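Local structure of neurogenic locus protein delta (Drosophila melanogaster, 7ALK) at residues G2-R7 against Y156-T161; S105-A110 against I127-V132. The protein acts as a ligand for the Notch receptor and is required for the correct separation of neural and epidermal cell lineages. All coordinates share one frame; numbering follows the deposited sequence.

How the contacts relate
Contacts 1 and 2 belong to the two facing sheets of the C2-like domain at the N-terminal end of Delta. Their centres lie about 15 Å apart. Along the chain, 105-110 and 127-132 are nested inside the loop closed by 2-7 and 156-161. The sheets meet through side chains: Leu6 CD2 is 3.8 Å from Val108 CG2 and 4.1 Å from Leu106 CD2. Tyr156 OH is 4.2 Å from Leu130 CD1. Tyr156 and Val132 also both border an N-acetylglucosamine. Each side chain comes within about 4 Å of this sugar, which belongs to a glycan attached to the protein and does not mark a binding pocket.

Contact 1: residues G2-R7 against Y156-T161; sequences GSFELR and YDFRVT
Phe4 and Leu6 pack against Val160 and Phe158 on the buried face of this antiparallel strand pair. CG of Phe4 is anti to the backbone N, beside its own carbonyl carbon (chi1 -177°). CD2 of the ring meets CG2 of Val160, and CZ lies 3.9 Å from CB of Phe158. The carbonyl O of Arg159 lies over one face of the ring, toward the rim. At the end of the pair, CD1 of Leu6 sits 3.7 Å from CD2 of Tyr156. Phe104, Leu47 and Val45 of the facing sheet meet Phe4 and Leu6.

The other face is more polar and partly exposed at Glu5, Arg7, Arg159 and Thr161. Here the contacts are mostly ion pairs. Glu5 and Arg159 lie side by side with the carboxylate and guanidinium planes 12° apart, nearly coplanar. NE of Arg159 gives a hydrogen bond of 3.1 Å to Glu5 OE1, and its NH2 adds a weak one. CG2 of Thr161 covers part of one guanidinium face.

NH2 of Arg7 forms a salt bridge and hydrogen bond of 2.9 Å to Asp157 OD2, on its anti lone pair. The other oxygen, OD1, is hydrogen-bonded to Thr144. Trp142 makes a cation-pi contact with Arg7. An alanine in place of Arg7 would probably leave Asp157 OD2 without its charged mate and Trp142 without its cation.

Six backbone hydrogen bonds join the strands, from Ser3 N to Thr161 O at 2.9 Å through to Arg7 and Asp157. Pairing of strand 3-12, the first of the chain, with strand 153-161, apolar side inward, fits the beta-sandwich of a C2-like domain.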
ATOM      1  N   GLY A   2       7.996   0.498   3.229  1.00 19.73           N
ATOM      2  CA  GLY A   2       7.088   0.125   2.162  1.00 20.44           C
ATOM      3  C   GLY A   2       5.926  -0.760   2.570  1.00 21.05           C
ATOM      4  O   GLY A   2       5.916  -1.333   3.663  1.00 22.37           O
ATOM      5  N   SER A   3       4.937  -0.874   1.685  1.00 20.01           N
ATOM      6  CA  SER A   3       3.764  -1.707   1.918  1.00 17.35           C
ATOM      7  C   SER A   3       3.037  -1.915   0.597  1.00 18.20           C
ATOM      8  O   SER A   3       3.005  -1.024  -0.256  1.00 21.63           O
ATOM      9  CB  SER A   3       2.814  -1.081   2.950  1.00 19.85           C
ATOM     10  OG  SER A   3       3.425  -0.996   4.224  1.00 27.99           O
ATOM     11  N   PHE A   4       2.459  -3.103   0.439  1.00 15.79           N
ATOM     12  CA  PHE A   4       1.671  -3.451  -0.736  1.00 15.02           C
ATOM     13  C   PHE A   4       0.199  -3.254  -0.397  1.00 17.40           C
ATOM     14  O   PHE A   4      -0.330  -3.926   0.494  1.00 15.90           O
ATOM     15  CB  PHE A   4       1.939  -4.894  -1.171  1.00 17.53           C
ATOM     16  CG  PHE A   4       1.204  -5.311  -2.423  1.00 17.66           C
ATOM     17  CD1 PHE A   4      -0.112  -5.741  -2.368  1.00 17.86           C
ATOM     18  CD2 PHE A   4       1.841  -5.294  -3.650  1.00 19.06           C
ATOM     19  CE1 PHE A   4      -0.780  -6.124  -3.517  1.00 19.97           C
ATOM     20  CE2 PHE A   4       1.178  -5.679  -4.802  1.00 16.40           C
ATOM     21  CZ  PHE A   4      -0.134  -6.094  -4.734  1.00 16.75           C
ATOM     22  N   GLU A   5      -0.456  -2.335  -1.103  1.00 18.71           N
ATOM     23  CA  GLU A   5      -1.857  -2.011  -0.870  1.00 18.08           C
ATOM     24  C   GLU A   5      -2.712  -2.564  -2.000  1.00 22.76           C
ATOM     25  O   GLU A   5      -2.441  -2.298  -3.177  1.00 28.01           O
ATOM     26  CB  GLU A   5      -2.063  -0.498  -0.758  1.00 20.45           C
ATOM     27  CG  GLU A   5      -1.490   0.123   0.503  1.00 27.36           C
ATOM     28  CD  GLU A   5      -1.509   1.639   0.466  1.00 32.23           C
ATOM     29  OE1 GLU A   5      -1.436   2.210  -0.643  1.00 34.27           O
ATOM     30  OE2 GLU A   5      -1.600   2.259   1.546  1.00 30.62           O
ATOM     31  N   LEU A   6      -3.740  -3.329  -1.641  1.00 19.61           N
ATOM     32  CA  LEU A   6      -4.736  -3.816  -2.587  1.00 21.21           C
ATOM     33  C   LEU A   6      -6.088  -3.245  -2.185  1.00 26.18           C
ATOM     34  O   LEU A   6      -6.604  -3.562  -1.108  1.00 28.84           O
ATOM     35  CB  LEU A   6      -4.781  -5.345  -2.614  1.00 21.27           C
ATOM     36  CG  LEU A   6      -5.977  -5.963  -3.345  1.00 21.91           C
ATOM     37  CD1 LEU A   6      -6.011  -5.524  -4.799  1.00 23.77           C
ATOM     38  CD2 LEU A   6      -5.949  -7.477  -3.248  1.00 18.34           C
ATOM     39  N   ARG A   7      -6.656  -2.404  -3.047  1.00 24.14           N
ATOM     40  CA  ARG A   7      -7.918  -1.724  -2.771  1.00 25.97           C
ATOM     41  C   ARG A   7      -9.005  -2.320  -3.656  1.00 24.80           C
ATOM     42  O   ARG A   7      -9.016  -2.099  -4.871  1.00 28.62           O
ATOM     43  CB  ARG A   7      -7.792  -0.220  -3.002  1.00 27.70           C
ATOM     44  CG  ARG A   7      -9.107   0.532  -2.864  1.00 30.87           C
ATOM     45  CD  ARG A   7      -8.905   2.033  -2.980  1.00 33.59           C
ATOM     46  NE  ARG A   7      -8.370   2.416  -4.281  1.00 29.87           N
ATOM     47  CZ  ARG A   7      -7.964   3.639  -4.591  1.00 29.59           C
ATOM     48  NH1 ARG A   7      -8.015   4.627  -3.713  1.00 37.66           N
ATOM     49  NH2 ARG A   7      -7.493   3.877  -5.812  1.00 28.45           N
ATOM     50  N   TYR A 156     -10.352  -3.920  -8.884  1.00 30.19           N
ATOM     51  CA  TYR A 156      -9.430  -3.634  -7.794  1.00 26.05           C
ATOM     52  C   TYR A 156      -8.282  -2.772  -8.301  1.00 27.35           C
ATOM     53  O   TYR A 156      -8.001  -2.715  -9.500  1.00 29.20           O
ATOM     54  CB  TYR A 156      -8.874  -4.924  -7.178  1.00 23.38           C
ATOM     55  CG  TYR A 156      -8.208  -5.831  -8.190  1.00 31.46           C
ATOM     56  CD1 TYR A 156      -8.956  -6.695  -8.979  1.00 33.25           C
ATOM     57  CD2 TYR A 156      -6.829  -5.811  -8.367  1.00 30.98           C
ATOM     58  CE1 TYR A 156      -8.353  -7.517  -9.910  1.00 34.02           C
ATOM     59  CE2 TYR A 156      -6.217  -6.631  -9.296  1.00 30.28           C
ATOM     60  CZ  TYR A 156      -6.983  -7.482 -10.064  1.00 32.60           C
ATOM     61  OH  TYR A 156      -6.380  -8.300 -10.990  1.00 41.69           O
ATOM     62  N   ASP A 157      -7.622  -2.100  -7.360  1.00 26.68           N
ATOM     63  CA  ASP A 157      -6.385  -1.375  -7.606  1.00 27.52           C
ATOM     64  C   ASP A 157      -5.295  -1.925  -6.695  1.00 26.87           C
ATOM     65  O   ASP A 157      -5.569  -2.368  -5.576  1.00 28.56           O
ATOM     66  CB  ASP A 157      -6.545   0.134  -7.360  1.00 27.96           C
ATOM     67  CG  ASP A 157      -7.725   0.729  -8.101  1.00 30.28           C
ATOM     68  OD1 ASP A 157      -8.164   0.136  -9.107  1.00 33.28           O
ATOM     69  OD2 ASP A 157      -8.213   1.797  -7.674  1.00 29.26           O
ATOM     70  N   PHE A 158      -4.055  -1.893  -7.177  1.00 27.76           N
ATOM     71  CA  PHE A 158      -2.933  -2.401  -6.398  1.00 27.41           C
ATOM     72  C   PHE A 158      -1.696  -1.565  -6.687  1.00 26.54           C
ATOM     73  O   PHE A 158      -1.502  -1.084  -7.806  1.00 24.71           O
ATOM     74  CB  PHE A 158      -2.655  -3.880  -6.695  1.00 23.70           C
ATOM     75  CG  PHE A 158      -2.313  -4.161  -8.134  1.00 25.95           C
ATOM     76  CD1 PHE A 158      -3.311  -4.328  -9.080  1.00 30.26           C
ATOM     77  CD2 PHE A 158      -0.991  -4.266  -8.537  1.00 21.30           C
ATOM     78  CE1 PHE A 158      -2.997  -4.589 -10.401  1.00 31.31           C
ATOM     79  CE2 PHE A 158      -0.672  -4.527  -9.857  1.00 22.03           C
ATOM     80  CZ  PHE A 158      -1.676  -4.688 -10.789  1.00 24.46           C
ATOM     81  N   ARG A 159      -0.858  -1.400  -5.663  1.00 21.89           N
ATOM     82  CA  ARG A 159       0.382  -0.648  -5.800  1.00 23.15           C
ATOM     83  C   ARG A 159       1.286  -0.961  -4.617  1.00 21.97           C
ATOM     84  O   ARG A 159       0.863  -1.556  -3.623  1.00 16.23           O
ATOM     85  CB  ARG A 159       0.122   0.858  -5.882  1.00 21.31           C
ATOM     86  CG  ARG A 159      -0.271   1.477  -4.553  1.00 22.43           C
ATOM     87  CD  ARG A 159      -0.471   2.974  -4.673  1.00 23.31           C
ATOM     88  NE  ARG A 159      -0.764   3.583  -3.382  1.00 22.76           N
ATOM     89  CZ  ARG A 159      -1.070   4.861  -3.209  1.00 25.10           C
ATOM     90  NH1 ARG A 159      -1.129   5.701  -4.229  1.00 28.99           N
ATOM     91  NH2 ARG A 159      -1.321   5.308  -1.982  1.00 26.84           N
ATOM     92  N   VAL A 160       2.546  -0.548  -4.743  1.00 24.38           N
ATOM     93  CA  VAL A 160       3.522  -0.601  -3.661  1.00 21.70           C
ATOM     94  C   VAL A 160       4.080   0.800  -3.467  1.00 22.96           C
ATOM     95  O   VAL A 160       4.514   1.437  -4.433  1.00 23.24           O
ATOM     96  CB  VAL A 160       4.661  -1.596  -3.952  1.00 17.71           C
ATOM     97  CG1 VAL A 160       5.458  -1.872  -2.682  1.00 16.93           C
ATOM     98  CG2 VAL A 160       4.117  -2.880  -4.531  1.00 20.73           C
ATOM     99  N   THR A 161       4.066   1.277  -2.225  1.00 23.35           N
ATOM    100  CA  THR A 161       4.587   2.591  -1.886  1.00 22.05           C
ATOM    101  C   THR A 161       5.465   2.484  -0.650  1.00 20.09           C
ATOM    102  O   THR A 161       5.217   1.665   0.238  1.00 18.68           O
ATOM    103  CB  THR A 161       3.459   3.605  -1.633  1.00 22.14           C
ATOM    104  OG1 THR A 161       2.557   3.085  -0.649  1.00 22.82           O
ATOM    105  CG2 THR A 161       2.697   3.892  -2.919  1.00 23.14           C
TER

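Contact 2: residues S105-A110 against I127-V132; sequences SLIVEA and IQRLLV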
ATOM      1  N   SER A 105       3.244 -12.405  -6.308  1.00 28.29           N
ATOM      2  CA  SER A 105       2.167 -13.307  -6.688  1.00 24.49           C
ATOM      3  C   SER A 105       1.010 -13.101  -5.722  1.00 23.26           C
ATOM      4  O   SER A 105       1.221 -12.955  -4.515  1.00 22.04           O
ATOM      5  CB  SER A 105       2.622 -14.767  -6.670  1.00 21.86           C
ATOM      6  OG  SER A 105       1.724 -15.587  -7.397  1.00 28.32           O
ATOM      7  N   LEU A 106      -0.211 -13.087  -6.253  1.00 23.86           N
ATOM      8  CA  LEU A 106      -1.374 -12.685  -5.475  1.00 23.66           C
ATOM      9  C   LEU A 106      -2.559 -13.584  -5.793  1.00 23.93           C
ATOM     10  O   LEU A 106      -2.802 -13.919  -6.956  1.00 25.24           O
ATOM     11  CB  LEU A 106      -1.733 -11.219  -5.757  1.00 20.19           C
ATOM     12  CG  LEU A 106      -2.980 -10.638  -5.091  1.00 18.94           C
ATOM     13  CD1 LEU A 106      -2.736 -10.419  -3.608  1.00 21.66           C
ATOM     14  CD2 LEU A 106      -3.382  -9.338  -5.769  1.00 18.58           C
ATOM     15  N   ILE A 107      -3.291 -13.975  -4.750  1.00 19.55           N
ATOM     16  CA  ILE A 107      -4.521 -14.747  -4.880  1.00 19.60           C
ATOM     17  C   ILE A 107      -5.638 -13.973  -4.196  1.00 19.67           C
ATOM     18  O   ILE A 107      -5.487 -13.542  -3.047  1.00 18.36           O
ATOM     19  CB  ILE A 107      -4.390 -16.154  -4.267  1.00 21.04           C
ATOM     20  CG1 ILE A 107      -3.002 -16.735  -4.530  1.00 23.08           C
ATOM     21  CG2 ILE A 107      -5.467 -17.075  -4.816  1.00 24.85           C
ATOM     22  CD1 ILE A 107      -2.678 -17.934  -3.665  1.00 29.53           C
ATOM     23  N   VAL A 108      -6.753 -13.796  -4.900  1.00 20.06           N
ATOM     24  CA  VAL A 108      -7.929 -13.121  -4.363  1.00 19.98           C
ATOM     25  C   VAL A 108      -9.141 -13.996  -4.642  1.00 22.45           C
ATOM     26  O   VAL A 108      -9.449 -14.285  -5.805  1.00 22.34           O
ATOM     27  CB  VAL A 108      -8.124 -11.720  -4.965  1.00 19.64           C
ATOM     28  CG1 VAL A 108      -9.400 -11.092  -4.434  1.00 18.63           C
ATOM     29  CG2 VAL A 108      -6.925 -10.834  -4.661  1.00 19.07           C
ATOM     30  N   GLU A 109      -9.828 -14.416  -3.582  1.00 22.08           N
ATOM     31  CA  GLU A 109     -10.995 -15.278  -3.686  1.00 18.75           C
ATOM     32  C   GLU A 109     -12.216 -14.547  -3.145  1.00 17.92           C
ATOM     33  O   GLU A 109     -12.148 -13.919  -2.083  1.00 18.38           O
ATOM     34  CB  GLU A 109     -10.791 -16.582  -2.912  1.00 19.68           C
ATOM     35  CG  GLU A 109      -9.678 -17.472  -3.435  1.00 20.28           C
ATOM     36  CD  GLU A 109      -9.381 -18.628  -2.498  1.00 17.30           C
ATOM     37  OE1 GLU A 109      -9.625 -18.486  -1.281  1.00 13.39           O
ATOM     38  OE2 GLU A 109      -8.907 -19.679  -2.976  1.00 24.26           O
ATOM     39  N   ALA A 110     -13.323 -14.628  -3.876  1.00 16.14           N
ATOM     40  CA  ALA A 110     -14.618 -14.159  -3.402  1.00 16.67           C
ATOM     41  C   ALA A 110     -15.438 -15.365  -2.967  1.00 21.28           C
ATOM     42  O   ALA A 110     -15.598 -16.320  -3.733  1.00 23.71           O
ATOM     43  CB  ALA A 110     -15.352 -13.373  -4.489  1.00 19.13           C
ATOM     44  N   ILE A 127     -17.062 -18.404  -4.852  1.00 23.87           N
ATOM     45  CA  ILE A 127     -17.697 -17.712  -5.973  1.00 28.03           C
ATOM     46  C   ILE A 127     -16.722 -17.502  -7.125  1.00 29.49           C
ATOM     47  O   ILE A 127     -17.015 -17.849  -8.271  1.00 26.91           O
ATOM     48  CB  ILE A 127     -18.298 -16.371  -5.503  1.00 22.06           C
ATOM     49  CG1 ILE A 127     -19.005 -16.532  -4.159  1.00 21.93           C
ATOM     50  CG2 ILE A 127     -19.265 -15.834  -6.539  1.00 21.78           C
ATOM     51  CD1 ILE A 127     -19.459 -15.219  -3.565  1.00 21.17           C
ATOM     52  N   GLN A 128     -15.555 -16.924  -6.848  1.00 23.31           N
ATOM     53  CA  GLN A 128     -14.591 -16.622  -7.894  1.00 22.21           C
ATOM     54  C   GLN A 128     -13.189 -16.630  -7.306  1.00 21.34           C
ATOM     55  O   GLN A 128     -12.990 -16.306  -6.132  1.00 26.49           O
ATOM     56  CB  GLN A 128     -14.877 -15.267  -8.552  1.00 22.70           C
ATOM     57  CG  GLN A 128     -14.016 -14.969  -9.769  1.00 20.79           C
ATOM     58  CD  GLN A 128     -14.256 -13.587 -10.337  1.00 25.63           C
ATOM     59  OE1 GLN A 128     -15.261 -12.945 -10.035  1.00 25.94           O
ATOM     60  NE2 GLN A 128     -13.330 -13.121 -11.165  1.00 33.99           N
ATOM     61  N   ARG A 129     -12.217 -17.001  -8.138  1.00 21.58           N
ATOM     62  CA  ARG A 129     -10.808 -17.003  -7.768  1.00 22.82           C
ATOM     63  C   ARG A 129     -10.000 -16.363  -8.887  1.00 21.10           C
ATOM     64  O   ARG A 129     -10.198 -16.687 -10.061  1.00 23.20           O
ATOM     65  CB  ARG A 129     -10.306 -18.425  -7.503  1.00 22.15           C
ATOM     66  CG  ARG A 129      -8.828 -18.507  -7.166  1.00 25.35           C
ATOM     67  CD  ARG A 129      -8.334 -19.939  -7.245  1.00 30.17           C
ATOM     68  NE  ARG A 129      -9.150 -20.832  -6.434  1.00 30.26           N
ATOM     69  CZ  ARG A 129      -8.786 -21.309  -5.252  1.00 32.34           C
ATOM     70  NH1 ARG A 129      -7.613 -21.011  -4.718  1.00 39.46           N
ATOM     71  NH2 ARG A 129      -9.622 -22.101  -4.586  1.00 28.96           N
ATOM     72  N   LEU A 130      -9.092 -15.458  -8.523  1.00 20.73           N
ATOM     73  CA  LEU A 130      -8.231 -14.795  -9.488  1.00 23.95           C
ATOM     74  C   LEU A 130      -6.790 -14.827  -8.999  1.00 22.67           C
ATOM     75  O   LEU A 130      -6.524 -14.756  -7.795  1.00 21.00           O
ATOM     76  CB  LEU A 130      -8.677 -13.344  -9.743  1.00 22.01           C
ATOM     77  CG  LEU A 130      -8.662 -12.340  -8.588  1.00 23.33           C
ATOM     78  CD1 LEU A 130      -7.350 -11.570  -8.527  1.00 23.24           C
ATOM     79  CD2 LEU A 130      -9.836 -11.386  -8.712  1.00 32.90           C
ATOM     80  N   LEU A 131      -5.863 -14.938  -9.948  1.00 22.78           N
ATOM     81  CA  LEU A 131      -4.433 -14.967  -9.670  1.00 20.71           C
ATOM     82  C   LEU A 131      -3.752 -13.846 -10.441  1.00 21.18           C
ATOM     83  O   LEU A 131      -3.955 -13.708 -11.652  1.00 20.54           O
ATOM     84  CB  LEU A 131      -3.813 -16.317 -10.055  1.00 25.52           C
ATOM     85  CG  LEU A 131      -3.922 -17.507  -9.094  1.00 29.21           C
ATOM     86  CD1 LEU A 131      -5.366 -17.951  -8.885  1.00 28.04           C
ATOM     87  CD2 LEU A 131      -3.068 -18.669  -9.584  1.00 24.40           C
ATOM     88  N   VAL A 132      -2.948 -13.049  -9.741  1.00 26.18           N
ATOM     89  CA  VAL A 132      -2.200 -11.947 -10.338  1.00 26.05           C
ATOM     90  C   VAL A 132      -0.737 -12.122  -9.952  1.00 25.89           C
ATOM     91  O   VAL A 132      -0.381 -11.983  -8.775  1.00 25.79           O
ATOM     92  CB  VAL A 132      -2.722 -10.575  -9.890  1.00 26.24           C
ATOM     93  CG1 VAL A 132      -1.988  -9.464 -10.625  1.00 30.62           C
ATOM     94  CG2 VAL A 132      -4.218 -10.474 -10.126  1.00 27.44           C
TER
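Leu106, Val108 and Ala110 form hydrogen-bonded antiparallel pairs with Val132, Leu130 and Gln128. The strand axes come within 4.7 Å, at 172° between their directions. Val108 N reaches Leu130 O at 3.1 Å, and Leu130 N returns a bond to Val108 O. At the Val132 end, Val132 N bonds to Leu106 O, while the bond from Leu106 N to Val132 O is weak. The pairing is irregular at the other end. Ile127 and Gln128 both face Ala110, whose O accepts from both of their amides. Ile127 N is 2.8 Å from that oxygen and Gln128 N is 3.2 Å from it. This is a classic beta bulge.

On the inner face, Val108 and Leu130 lie side by side, pointing the same way. CD1 of Leu130 is 3.6 Å from CB of Val108. CG of Leu130 lies between the backbone N and the carbonyl carbon (chi1 62°), and it also packs against Val108 O. Leu154 of the facing sheet touches both residues. Further along, the CB atoms of Leu106 and Val132 are 4.3 Å apart. The side-chain carboxamide of Gln128 leads away from the 105-110 strand, and its OE1 is hydrogen-bonded to Thr152 OG1.

The opposite face carries Ile107, Glu109, Arg129 and Leu131. Ile107 CG2 lies 4.2 Å from Leu131 CD1, with the two side chains side by side. Glu109 and Arg129 also run alongside each other, their CG atoms 4.0 Å apart. Their charged ends form a salt bridge, but the exact placing of Glu109 OE2 is doubtful. OE1 of Glu109 is hydrogen-bonded to NE1 of Trp111. Arg129 and Leu131 are exposed.

Strands 103-113 and 124-135 form a beta hairpin with a classic bulge, at one border of a four-stranded sheet in the C2-like sandwich.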